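Local coordinates for protein citrate synthase (Metallosphaera sedula, PDB 6ABX) that probably condenses oxaloacetate with acetyl-CoA and water to give citrate and CoA, a step of the tricarboxylic acid cycle, at residues 225-238 against 278-292. Sequence-based numbering, arbitrary orientation.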
ATOM      1  N   PHE A 225      -5.489  30.966   0.946  1.00 16.07           N
ATOM      2  CA  PHE A 225      -4.779  32.229   1.112  1.00 15.42           C
ATOM      3  C   PHE A 225      -4.640  32.948  -0.251  1.00 16.22           C
ATOM      4  O   PHE A 225      -4.773  34.202  -0.342  1.00 16.70           O
ATOM      5  CB  PHE A 225      -3.396  32.060   1.749  1.00 15.69           C
ATOM      6  CG  PHE A 225      -3.374  31.280   3.041  1.00 15.40           C
ATOM      7  CD1 PHE A 225      -4.432  31.300   3.945  1.00 15.30           C
ATOM      8  CD2 PHE A 225      -2.272  30.487   3.341  1.00 15.13           C
ATOM      9  CE1 PHE A 225      -4.369  30.577   5.132  1.00 14.57           C
ATOM     10  CE2 PHE A 225      -2.226  29.758   4.512  1.00 14.58           C
ATOM     11  CZ  PHE A 225      -3.278  29.775   5.391  1.00 14.78           C
ATOM     12  N   MET A 226      -4.330  32.179  -1.309  1.00 17.22           N
ATOM     13  CA  MET A 226      -4.140  32.757  -2.630  1.00 17.59           C
ATOM     14  C   MET A 226      -5.484  33.320  -3.121  1.00 19.39           C
ATOM     15  O   MET A 226      -5.504  34.390  -3.701  1.00 21.34           O
ATOM     16  CB  MET A 226      -3.610  31.717  -3.612  1.00 19.76           C
ATOM     17  CG  MET A 226      -2.187  31.352  -3.320  1.00 22.64           C
ATOM     18  SD  MET A 226      -1.661  30.054  -4.442  1.00 25.45           S
ATOM     19  CE  MET A 226       0.095  30.279  -4.237  1.00 25.15           C
ATOM     20  N   GLU A 227      -6.579  32.622  -2.851  1.00 18.73           N
ATOM     21  CA  GLU A 227      -7.932  33.111  -3.307  1.00 19.07           C
ATOM     22  C   GLU A 227      -8.319  34.398  -2.556  1.00 18.24           C
ATOM     23  O   GLU A 227      -8.942  35.311  -3.152  1.00 20.13           O
ATOM     24  CB  GLU A 227      -9.011  32.044  -3.139  1.00 22.02           C
ATOM     25  CG  GLU A 227      -8.834  30.834  -4.041  1.00 24.32           C
ATOM     26  CD  GLU A 227      -9.807  29.705  -3.794  1.00 30.51           C
ATOM     27  OE1 GLU A 227     -10.527  29.738  -2.778  1.00 31.55           O
ATOM     28  OE2 GLU A 227      -9.856  28.789  -4.637  1.00 30.29           O
ATOM     29  N   ILE A 228      -7.903  34.544  -1.295  1.00 18.89           N
ATOM     30  CA  ILE A 228      -8.202  35.732  -0.488  1.00 18.70           C
ATOM     31  C   ILE A 228      -7.519  36.935  -1.144  1.00 22.07           C
ATOM     32  O   ILE A 228      -8.113  38.006  -1.215  1.00 20.52           O
ATOM     33  CB  ILE A 228      -7.803  35.538   0.987  1.00 17.17           C
ATOM     34  CG1 ILE A 228      -8.694  34.498   1.669  1.00 15.89           C
ATOM     35  CG2 ILE A 228      -7.748  36.846   1.765  1.00 17.08           C
ATOM     36  CD1 ILE A 228      -8.154  34.007   2.951  1.00 15.66           C
ATOM     37  N   GLU A 229      -6.277  36.732  -1.616  1.00 23.36           N
ATOM     38  CA  GLU A 229      -5.491  37.693  -2.418  1.00 25.65           C
ATOM     39  C   GLU A 229      -4.899  38.837  -1.589  1.00 26.98           C
ATOM     40  O   GLU A 229      -3.704  39.146  -1.722  1.00 25.26           O
ATOM     41  CB  GLU A 229      -6.316  38.329  -3.537  1.00 32.18           C
ATOM     42  CG  GLU A 229      -6.560  37.421  -4.714  1.00 37.56           C
ATOM     43  CD  GLU A 229      -6.930  38.154  -5.994  1.00 46.30           C
ATOM     44  OE1 GLU A 229      -7.740  37.606  -6.764  1.00 53.68           O
ATOM     45  OE2 GLU A 229      -6.408  39.279  -6.214  1.00 51.38           O
ATOM     46  N   THR A 230      -5.723  39.546  -0.814  1.00 24.34           N
ATOM     47  CA  THR A 230      -5.250  40.687  -0.061  1.00 26.31           C
ATOM     48  C   THR A 230      -5.642  40.535   1.400  1.00 24.73           C
ATOM     49  O   THR A 230      -6.718  40.004   1.714  1.00 23.28           O
ATOM     50  CB  THR A 230      -5.840  42.001  -0.589  1.00 30.77           C
ATOM     51  OG1 THR A 230      -7.240  41.948  -0.326  1.00 30.84           O
ATOM     52  CG2 THR A 230      -5.662  42.230  -2.073  1.00 31.68           C
ATOM     53  N   PRO A 231      -4.798  40.999   2.344  1.00 24.25           N
ATOM     54  CA  PRO A 231      -5.135  40.936   3.760  1.00 23.51           C
ATOM     55  C   PRO A 231      -6.492  41.558   4.154  1.00 24.72           C
ATOM     56  O   PRO A 231      -7.164  41.033   5.091  1.00 22.70           O
ATOM     57  CB  PRO A 231      -3.992  41.669   4.465  1.00 26.14           C
ATOM     58  CG  PRO A 231      -2.832  41.640   3.485  1.00 25.90           C
ATOM     59  CD  PRO A 231      -3.422  41.487   2.101  1.00 25.29           C
ATOM     60  N   ASP A 232      -6.890  42.625   3.443  1.00 25.62           N
ATOM     61  CA  ASP A 232      -8.132  43.381   3.733  1.00 28.61           C
ATOM     62  C   ASP A 232      -9.374  42.571   3.342  1.00 25.36           C
ATOM     63  O   ASP A 232     -10.491  42.867   3.856  1.00 23.97           O
ATOM     64  CB  ASP A 232      -8.182  44.719   2.987  1.00 32.29           C
ATOM     65  CG  ASP A 232      -7.363  45.823   3.642  1.00 41.08           C
ATOM     66  OD1 ASP A 232      -6.981  45.660   4.816  1.00 45.34           O
ATOM     67  OD2 ASP A 232      -7.130  46.853   2.975  1.00 54.03           O
ATOM     68  N   ASN A 233      -9.193  41.553   2.490  1.00 22.00           N
ATOM     69  CA  ASN A 233     -10.264  40.683   2.079  1.00 20.96           C
ATOM     70  C   ASN A 233     -10.432  39.464   3.017  1.00 17.39           C
ATOM     71  O   ASN A 233     -11.304  38.649   2.736  1.00 18.66           O
ATOM     72  CB  ASN A 233     -10.041  40.186   0.656  1.00 21.43           C
ATOM     73  CG  ASN A 233     -11.233  39.516   0.008  1.00 23.79           C
ATOM     74  OD1 ASN A 233     -12.368  39.995   0.115  1.00 25.51           O
ATOM     75  ND2 ASN A 233     -11.012  38.408  -0.682  1.00 22.12           N
ATOM     76  N   VAL A 234      -9.658  39.318   4.099  1.00 15.57           N
ATOM     77  CA  VAL A 234      -9.733  38.101   4.880  1.00 15.85           C
ATOM     78  C   VAL A 234     -11.117  37.919   5.551  1.00 16.07           C
ATOM     79  O   VAL A 234     -11.728  36.823   5.492  1.00 15.22           O
ATOM     80  CB  VAL A 234      -8.640  38.079   5.948  1.00 15.80           C
ATOM     81  CG1 VAL A 234      -8.967  37.100   7.043  1.00 15.99           C
ATOM     82  CG2 VAL A 234      -7.290  37.815   5.308  1.00 17.22           C
ATOM     83  N   GLU A 235     -11.616  38.991   6.196  1.00 16.90           N
ATOM     84  CA  GLU A 235     -12.849  38.870   6.986  1.00 17.80           C
ATOM     85  C   GLU A 235     -14.017  38.511   6.049  1.00 15.60           C
ATOM     86  O   GLU A 235     -14.890  37.668   6.397  1.00 16.31           O
ATOM     87  CB  GLU A 235     -13.061  40.136   7.814  1.00 22.33           C
ATOM     88  CG  GLU A 235     -11.888  40.411   8.751  1.00 29.90           C
ATOM     89  CD  GLU A 235     -10.515  40.845   8.184  1.00 36.33           C
ATOM     90  OE1 GLU A 235      -9.507  40.663   8.930  1.00 52.43           O
ATOM     91  OE2 GLU A 235     -10.393  41.374   7.011  1.00 32.58           O
ATOM     92  N   LYS A 236     -14.048  39.150   4.882  1.00 15.85           N
ATOM     93  CA  LYS A 236     -15.096  38.910   3.886  1.00 18.12           C
ATOM     94  C   LYS A 236     -15.033  37.489   3.324  1.00 16.73           C
ATOM     95  O   LYS A 236     -16.044  36.813   3.200  1.00 17.18           O
ATOM     96  CB  LYS A 236     -15.054  39.963   2.783  1.00 22.59           C
ATOM     97  CG  LYS A 236     -15.519  41.321   3.300  1.00 30.73           C
ATOM     98  CD  LYS A 236     -16.003  42.307   2.250  1.00 36.30           C
ATOM     99  CE  LYS A 236     -17.102  43.231   2.773  1.00 40.00           C
ATOM    100  NZ  LYS A 236     -18.459  42.697   2.451  1.00 40.52           N
ATOM    101  N   TYR A 237     -13.832  37.016   2.994  1.00 15.39           N
ATOM    102  CA  TYR A 237     -13.690  35.673   2.418  1.00 16.20           C
ATOM    103  C   TYR A 237     -14.119  34.606   3.439  1.00 14.40           C
ATOM    104  O   TYR A 237     -14.781  33.612   3.079  1.00 15.14           O
ATOM    105  CB  TYR A 237     -12.250  35.465   1.959  1.00 15.75           C
ATOM    106  CG  TYR A 237     -11.963  34.110   1.354  1.00 16.21           C
ATOM    107  CD1 TYR A 237     -11.671  33.056   2.189  1.00 18.00           C
ATOM    108  CD2 TYR A 237     -11.946  33.902  -0.019  1.00 18.12           C
ATOM    109  CE1 TYR A 237     -11.328  31.810   1.683  1.00 19.49           C
ATOM    110  CE2 TYR A 237     -11.611  32.665  -0.547  1.00 19.43           C
ATOM    111  CZ  TYR A 237     -11.345  31.608   0.315  1.00 19.94           C
ATOM    112  OH  TYR A 237     -11.003  30.369  -0.153  1.00 24.13           O
ATOM    113  N   VAL A 238     -13.690  34.801   4.695  1.00 14.65           N
ATOM    114  CA  VAL A 238     -13.955  33.859   5.742  1.00 16.33           C
ATOM    115  C   VAL A 238     -15.475  33.862   5.968  1.00 16.15           C
ATOM    116  O   VAL A 238     -16.100  32.807   6.197  1.00 15.75           O
ATOM    117  CB  VAL A 238     -13.136  34.178   7.005  1.00 18.04           C
ATOM    118  CG1 VAL A 238     -13.669  33.437   8.225  1.00 17.59           C
ATOM    119  CG2 VAL A 238     -11.668  33.872   6.792  1.00 17.33           C
ATOM    120  N   GLU A 278       4.923  38.747  -2.722  1.00 31.27           N
ATOM    121  CA  GLU A 278       3.836  37.756  -2.738  1.00 30.98           C
ATOM    122  C   GLU A 278       3.827  36.965  -1.415  1.00 29.00           C
ATOM    123  O   GLU A 278       2.778  36.805  -0.791  1.00 27.24           O
ATOM    124  CB  GLU A 278       3.947  36.860  -3.975  1.00 33.80           C
ATOM    125  CG  GLU A 278       2.978  35.690  -3.982  1.00 34.07           C
ATOM    126  CD  GLU A 278       3.229  34.672  -5.078  1.00 34.34           C
ATOM    127  OE1 GLU A 278       4.311  34.708  -5.670  1.00 37.25           O
ATOM    128  OE2 GLU A 278       2.347  33.865  -5.343  1.00 33.25           O
ATOM    129  N   ILE A 279       4.989  36.508  -0.947  1.00 25.01           N
ATOM    130  CA  ILE A 279       5.037  35.650   0.194  1.00 25.96           C
ATOM    131  C   ILE A 279       4.691  36.466   1.447  1.00 24.77           C
ATOM    132  O   ILE A 279       4.020  35.995   2.352  1.00 21.29           O
ATOM    133  CB  ILE A 279       6.399  34.930   0.288  1.00 25.85           C
ATOM    134  CG1 ILE A 279       6.662  34.043  -0.932  1.00 27.78           C
ATOM    135  CG2 ILE A 279       6.515  34.187   1.595  1.00 24.87           C
ATOM    136  CD1 ILE A 279       5.586  33.010  -1.241  1.00 27.59           C
ATOM    137  N   LYS A 280       5.181  37.715   1.522  1.00 26.71           N
ATOM    138  CA  LYS A 280       4.874  38.536   2.677  1.00 28.91           C
ATOM    139  C   LYS A 280       3.340  38.715   2.819  1.00 23.10           C
ATOM    140  O   LYS A 280       2.789  38.604   3.902  1.00 21.76           O
ATOM    141  CB  LYS A 280       5.545  39.905   2.540  1.00 36.21           C
ATOM    142  CG  LYS A 280       5.451  40.774   3.788  1.00 44.68           C
ATOM    143  CD  LYS A 280       6.664  41.661   4.005  1.00 50.84           C
ATOM    144  CE  LYS A 280       6.998  41.834   5.473  1.00 59.91           C
ATOM    145  NZ  LYS A 280       5.925  42.573   6.178  1.00 65.32           N
ATOM    146  N   ARG A 281       2.694  39.003   1.700  1.00 24.18           N
ATOM    147  CA  ARG A 281       1.263  39.201   1.587  1.00 25.70           C
ATOM    148  C   ARG A 281       0.556  37.922   2.049  1.00 21.80           C
ATOM    149  O   ARG A 281      -0.376  37.950   2.880  1.00 21.75           O
ATOM    150  CB  ARG A 281       0.942  39.539   0.135  1.00 27.06           C
ATOM    151  CG  ARG A 281      -0.526  39.773  -0.173  1.00 32.05           C
ATOM    152  CD  ARG A 281      -0.718  40.494  -1.500  1.00 33.92           C
ATOM    153  NE  ARG A 281      -0.105  39.812  -2.637  1.00 38.63           N
ATOM    154  CZ  ARG A 281      -0.580  38.707  -3.245  1.00 40.99           C
ATOM    155  NH1 ARG A 281      -0.103  38.376  -4.426  1.00 42.74           N
ATOM    156  NH2 ARG A 281      -1.496  37.920  -2.689  1.00 41.46           N
ATOM    157  N   LEU A 282       1.024  36.787   1.536  1.00 19.11           N
ATOM    158  CA  LEU A 282       0.386  35.513   1.836  1.00 18.04           C
ATOM    159  C   LEU A 282       0.524  35.163   3.305  1.00 17.45           C
ATOM    160  O   LEU A 282      -0.426  34.590   3.899  1.00 18.35           O
ATOM    161  CB  LEU A 282       0.909  34.389   0.933  1.00 17.45           C
ATOM    162  CG  LEU A 282       0.503  34.434  -0.535  1.00 19.78           C
ATOM    163  CD1 LEU A 282       1.180  33.306  -1.297  1.00 20.38           C
ATOM    164  CD2 LEU A 282      -0.996  34.305  -0.725  1.00 21.09           C
ATOM    165  N   PHE A 283       1.649  35.505   3.936  1.00 17.81           N
ATOM    166  CA  PHE A 283       1.784  35.310   5.357  1.00 20.28           C
ATOM    167  C   PHE A 283       0.880  36.246   6.172  1.00 18.21           C
ATOM    168  O   PHE A 283       0.386  35.823   7.204  1.00 19.28           O
ATOM    169  CB  PHE A 283       3.237  35.460   5.815  1.00 22.62           C
ATOM    170  CG  PHE A 283       3.978  34.156   5.733  1.00 24.44           C
ATOM    171  CD1 PHE A 283       3.872  33.244   6.771  1.00 27.36           C
ATOM    172  CD2 PHE A 283       4.743  33.834   4.621  1.00 29.45           C
ATOM    173  CE1 PHE A 283       4.529  32.030   6.682  1.00 27.55           C
ATOM    174  CE2 PHE A 283       5.388  32.610   4.531  1.00 26.74           C
ATOM    175  CZ  PHE A 283       5.280  31.719   5.572  1.00 27.65           C
ATOM    176  N   GLU A 284       0.764  37.506   5.763  1.00 21.27           N
ATOM    177  CA  GLU A 284      -0.157  38.461   6.424  1.00 22.40           C
ATOM    178  C   GLU A 284      -1.572  37.872   6.393  1.00 20.28           C
ATOM    179  O   GLU A 284      -2.260  37.845   7.445  1.00 19.29           O
ATOM    180  CB  GLU A 284      -0.091  39.823   5.733  1.00 29.11           C
ATOM    181  CG  GLU A 284       1.242  40.517   5.956  1.00 35.99           C
ATOM    182  CD  GLU A 284       1.494  41.808   5.188  1.00 44.68           C
ATOM    183  OE1 GLU A 284       0.646  42.194   4.349  1.00 47.22           O
ATOM    184  OE2 GLU A 284       2.560  42.421   5.423  1.00 49.24           O
ATOM    185  N   ILE A 285      -1.971  37.402   5.210  1.00 19.07           N
ATOM    186  CA  ILE A 285      -3.289  36.745   5.025  1.00 18.54           C
ATOM    187  C   ILE A 285      -3.436  35.579   5.993  1.00 17.38           C
ATOM    188  O   ILE A 285      -4.433  35.463   6.726  1.00 16.06           O
ATOM    189  CB  ILE A 285      -3.514  36.346   3.566  1.00 18.03           C
ATOM    190  CG1 ILE A 285      -3.657  37.575   2.676  1.00 19.52           C
ATOM    191  CG2 ILE A 285      -4.686  35.384   3.447  1.00 17.95           C
ATOM    192  CD1 ILE A 285      -3.619  37.278   1.221  1.00 19.49           C
ATOM    193  N   ALA A 286      -2.449  34.665   6.028  1.00 17.01           N
ATOM    194  CA  ALA A 286      -2.547  33.485   6.848  1.00 15.88           C
ATOM    195  C   ALA A 286      -2.697  33.840   8.342  1.00 16.27           C
ATOM    196  O   ALA A 286      -3.486  33.248   9.095  1.00 16.62           O
ATOM    197  CB  ALA A 286      -1.316  32.618   6.588  1.00 16.94           C
ATOM    198  N   ASN A 287      -1.929  34.825   8.791  1.00 17.77           N
ATOM    199  CA  ASN A 287      -1.935  35.243  10.169  1.00 21.18           C
ATOM    200  C   ASN A 287      -3.313  35.794  10.558  1.00 18.56           C
ATOM    201  O   ASN A 287      -3.837  35.451  11.640  1.00 18.93           O
ATOM    202  CB  ASN A 287      -0.783  36.212  10.444  1.00 23.92           C
ATOM    203  CG  ASN A 287       0.536  35.453  10.532  1.00 32.75           C
ATOM    204  OD1 ASN A 287       0.572  34.215  10.706  1.00 36.73           O
ATOM    205  ND2 ASN A 287       1.629  36.185  10.426  1.00 38.54           N
ATOM    206  N   ARG A 288      -3.893  36.609   9.673  1.00 19.32           N
ATOM    207  CA  ARG A 288      -5.247  37.131   9.907  1.00 21.41           C
ATOM    208  C   ARG A 288      -6.291  36.023   9.927  1.00 18.40           C
ATOM    209  O   ARG A 288      -7.167  36.026  10.804  1.00 18.20           O
ATOM    210  CB  ARG A 288      -5.619  38.218   8.903  1.00 23.29           C
ATOM    211  CG  ARG A 288      -4.884  39.523   9.117  1.00 31.45           C
ATOM    212  CD  ARG A 288      -4.801  40.313   7.830  1.00 36.42           C
ATOM    213  NE  ARG A 288      -4.886  41.760   7.978  1.00 43.01           N
ATOM    214  CZ  ARG A 288      -6.002  42.457   7.729  1.00 46.33           C
ATOM    215  NH1 ARG A 288      -7.196  41.877   7.821  1.00 47.27           N
ATOM    216  NH2 ARG A 288      -5.910  43.718   7.364  1.00 43.85           N
ATOM    217  N   VAL A 289      -6.217  35.052   8.994  1.00 15.39           N
ATOM    218  CA  VAL A 289      -7.123  33.950   9.013  1.00 15.38           C
ATOM    219  C   VAL A 289      -6.990  33.170  10.320  1.00 16.94           C
ATOM    220  O   VAL A 289      -7.992  32.763  10.951  1.00 14.87           O
ATOM    221  CB  VAL A 289      -6.906  32.997   7.819  1.00 15.42           C
ATOM    222  CG1 VAL A 289      -7.708  31.726   7.978  1.00 16.70           C
ATOM    223  CG2 VAL A 289      -7.219  33.671   6.500  1.00 16.02           C
ATOM    224  N   GLU A 290      -5.730  32.971  10.747  1.00 16.76           N
ATOM    225  CA  GLU A 290      -5.488  32.231  11.979  1.00 18.43           C
ATOM    226  C   GLU A 290      -6.171  32.925  13.172  1.00 18.04           C
ATOM    227  O   GLU A 290      -6.862  32.267  13.949  1.00 18.65           O
ATOM    228  CB  GLU A 290      -3.972  32.086  12.205  1.00 19.58           C
ATOM    229  CG  GLU A 290      -3.630  31.074  13.274  1.00 22.63           C
ATOM    230  CD  GLU A 290      -2.393  31.433  14.076  1.00 28.03           C
ATOM    231  OE1 GLU A 290      -1.881  30.582  14.855  1.00 32.47           O
ATOM    232  OE2 GLU A 290      -1.975  32.593  13.976  1.00 32.61           O
ATOM    233  N   GLU A 291      -6.031  34.250  13.248  1.00 20.50           N
ATOM    234  CA  GLU A 291      -6.588  35.074  14.358  1.00 23.41           C
ATOM    235  C   GLU A 291      -8.116  34.917  14.440  1.00 21.54           C
ATOM    236  O   GLU A 291      -8.655  34.641  15.507  1.00 23.63           O
ATOM    237  CB  GLU A 291      -6.252  36.550  14.198  1.00 26.78           C
ATOM    238  CG  GLU A 291      -4.777  36.873  14.329  1.00 34.60           C
ATOM    239  CD  GLU A 291      -4.385  38.340  14.092  1.00 45.00           C
ATOM    240  OE1 GLU A 291      -5.103  39.069  13.348  1.00 45.17           O
ATOM    241  OE2 GLU A 291      -3.338  38.759  14.652  1.00 52.57           O
ATOM    242  N   ILE A 292      -8.796  35.014  13.300  1.00 21.47           N
ATOM    243  CA  ILE A 292     -10.278  34.915  13.231  1.00 22.35           C
ATOM    244  C   ILE A 292     -10.726  33.499  13.551  1.00 20.77           C
ATOM    245  O   ILE A 292     -11.688  33.250  14.301  1.00 22.94           O
ATOM    246  CB  ILE A 292     -10.800  35.374  11.852  1.00 24.00           C
ATOM    247  CG1 ILE A 292     -10.444  36.824  11.567  1.00 28.87           C
ATOM    248  CG2 ILE A 292     -12.296  35.129  11.723  1.00 28.70           C
ATOM    249  CD1 ILE A 292     -10.473  37.167  10.086  1.00 31.40           C
TER
HETATM  250  O   HOH W   1      -3.117  35.715  -4.358  1.00 41.16           O
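The ring of Phe-225 lies with one face over the methyl group of Ala-286, a CH-pi contact in which Ala-286 CB stands 3.7 Å from the ring centroid and 17° off its normal. The guanidinium of Arg-288 has the Pro-231 carbonyl carbon over the centre of one face, while Glu-235 comes to its edge, OE1 2.8 Å from Arg-288 NH1 in a salt bridge. Asp-232 OD1 makes a longer salt bridge, 3.4 Å to Arg-288 NH2, its carboxylate turned 61° from the guanidinium. With an alanine in place of Arg-288, both carboxylates would probably lose their shared counter-charge and Pro-231 its cover. Arg-281, bent at chi3, curls its NH2 back to Glu-229 O in a weak bond, and a water links that nitrogen to Met-226 O. Val-234 fits as a knob among Ile-285, Arg-288, Val-289 and Ile-292, its CG1 pressed to 3.4 Å from Ile-292 CD1, and so illustrates apolar knobs-into-holes packing rimmed by charged pairs. The contact thus seats the turn between helices 220-228 and 234-243 on helix 277-297, segments 234-238 and 278-292 crossing at -57°; Phe-308 meets the Phe-225 ring edge-to-face, and the acetyl-CoA-binding residues Leu-248 and Phe-251 adjoin Val-238 and Val-289.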